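Local coordinates for protein NeuRonal IgCAM-5 (Caenorhabditis elegans, PDB 6ON6) that acts as a neural wiring receptor of the immunoglobulin superfamily, a cell-surface adhesion protein that homodimerises through its first Ig domain, at the interface of chains A and B. Residues are numbered along the deposited sequence; one frame, centred on the assembly and turned at random. Chains: chain A/B, NeuRonal IgCAM-5.

The interface of chains A and B. Residues chain A 39, 41, 94, 100; chain B 47-49, 57.
The ring of B:Phe57 turns its edge to chain A, with the backbone O of A:Gln94 in its plane 3.8 Å from CZ, while CD2 of B:Leu49, from the same chain, sits over one face near the rim. The guanidinium of B:Arg48 has CG2 of A:Ile100 on one face, 3.7 Å above the plane and toward the rim. This is part of the homodimer interface between two first Ig domains, in which residues of strands 38-42 and 89-95 of one copy meet the start of strand 48-52 of the other, joined by the loop residues A:Ile100, B:Pro47 and B:Phe57.

A:Gln94 has the most surface hidden by the partner of the residues here, 53 Å². Its CG sits between the backbone N and carbonyl carbon (chi1 68°), and the extended chain beyond carries the amide to the backbone flanking B:Arg48. As built, OE1 lies 3.1 Å from the carbonyl O of B:Pro47, and NE2 lies 2.9 Å from the backbone N of B:Leu49. Acceptor faces acceptor and donor faces donor, so the amide is probably modelled upside down; with O and N exchanged, it could donate to the carbonyl O of B:Pro47 and accept from the N-H of B:Leu49. The amide plane is inclined 47° to the B:Phe57 ring, whose CE2 approaches NE2.

To one side, CG1 of A:Val41 meets CG of B:Pro47, the two side chains passing in opposite directions. On the other, B:Arg48 bends at chi2 (-58°) and lays CD against CD1 of A:Ile100, 3.8 Å away. CB of A:Ala39 meets CD2 of B:Leu49 at 3.8 Å.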
loop_
_atom_site.group_PDB
_atom_site.type_symbol
_atom_site.label_atom_id
_atom_site.label_comp_id
_atom_site.label_asym_id
_atom_site.label_seq_id
_atom_site.Cartn_x
_atom_site.Cartn_y
_atom_site.Cartn_z
ATOM N N ALA A 39 -2.683 6.904 -3.014
ATOM C CA ALA A 39 -1.638 6.197 -2.273
ATOM C C ALA A 39 -0.461 5.949 -3.204
ATOM O O ALA A 39 -0.648 5.676 -4.382
ATOM C CB ALA A 39 -2.163 4.867 -1.698
ATOM N N VAL A 41 2.862 3.438 -3.739
ATOM C CA VAL A 41 3.318 2.124 -3.298
ATOM C C VAL A 41 4.554 1.746 -4.113
ATOM O O VAL A 41 4.721 2.171 -5.253
ATOM C CB VAL A 41 2.156 1.116 -3.467
ATOM C CG1 VAL A 41 2.551 -0.238 -3.088
ATOM C CG2 VAL A 41 0.949 1.503 -2.621
ATOM N N GLN A 94 -1.881 5.143 -6.861
ATOM C CA GLN A 94 -3.156 4.475 -7.052
ATOM C C GLN A 94 -4.254 5.241 -6.336
ATOM O O GLN A 94 -4.017 5.833 -5.279
ATOM C CB GLN A 94 -3.044 3.008 -6.682
ATOM C CG GLN A 94 -2.829 2.749 -5.284
ATOM C CD GLN A 94 -2.485 1.269 -5.049
ATOM O OE1 GLN A 94 -1.462 0.766 -5.527
ATOM N NE2 GLN A 94 -3.368 0.565 -4.380
ATOM N N ILE A 100 -10.139 0.623 -10.160
ATOM C CA ILE A 100 -8.993 1.388 -9.658
ATOM C C ILE A 100 -8.407 2.249 -10.766
ATOM O O ILE A 100 -8.581 2.011 -11.956
ATOM C CB ILE A 100 -7.949 0.411 -9.104
ATOM C CG1 ILE A 100 -6.942 1.124 -8.206
ATOM C CG2 ILE A 100 -7.305 -0.316 -10.287
ATOM C CD1 ILE A 100 -6.228 0.199 -7.356
ATOM N N PRO B 47 1.229 -3.647 -6.791
ATOM C CA PRO B 47 0.568 -4.052 -5.552
ATOM C C PRO B 47 -0.683 -3.227 -5.353
ATOM O O PRO B 47 -0.931 -2.230 -6.048
ATOM C CB PRO B 47 1.598 -3.747 -4.466
ATOM C CG PRO B 47 2.543 -2.785 -5.080
ATOM C CD PRO B 47 2.521 -2.982 -6.547
ATOM N N ARG B 48 -1.510 -3.694 -4.429
ATOM C CA ARG B 48 -2.778 -3.044 -4.153
ATOM C C ARG B 48 -2.846 -2.763 -2.670
ATOM O O ARG B 48 -2.753 -3.690 -1.860
ATOM C CB ARG B 48 -3.916 -3.968 -4.527
ATOM C CG ARG B 48 -3.999 -4.215 -6.022
ATOM C CD ARG B 48 -4.175 -2.930 -6.794
ATOM N NE ARG B 48 -4.445 -3.219 -8.200
ATOM C CZ ARG B 48 -5.651 -3.524 -8.681
ATOM N NH1 ARG B 48 -6.706 -3.571 -7.869
ATOM N NH2 ARG B 48 -5.806 -3.781 -9.974
ATOM N N LEU B 49 -2.994 -1.500 -2.309
ATOM C CA LEU B 49 -3.392 -1.173 -0.952
ATOM C C LEU B 49 -4.814 -1.675 -0.711
ATOM O O LEU B 49 -5.742 -1.394 -1.496
ATOM C CB LEU B 49 -3.296 0.330 -0.719
ATOM C CG LEU B 49 -3.701 0.819 0.680
ATOM C CD1 LEU B 49 -2.744 0.289 1.748
ATOM C CD2 LEU B 49 -3.752 2.357 0.728
ATOM N N PHE B 57 -9.566 0.545 1.724
ATOM C CA PHE B 57 -9.248 1.530 0.691
ATOM C C PHE B 57 -10.406 1.682 -0.287
ATOM O O PHE B 57 -10.813 2.799 -0.619
ATOM C CB PHE B 57 -7.970 1.079 -0.024
ATOM C CG PHE B 57 -7.353 2.104 -0.935
ATOM C CD1 PHE B 57 -7.104 3.408 -0.502
ATOM C CD2 PHE B 57 -6.891 1.720 -2.180
ATOM C CE1 PHE B 57 -6.458 4.332 -1.329
ATOM C CE2 PHE B 57 -6.247 2.646 -3.034
ATOM C CZ PHE B 57 -6.024 3.949 -2.598
#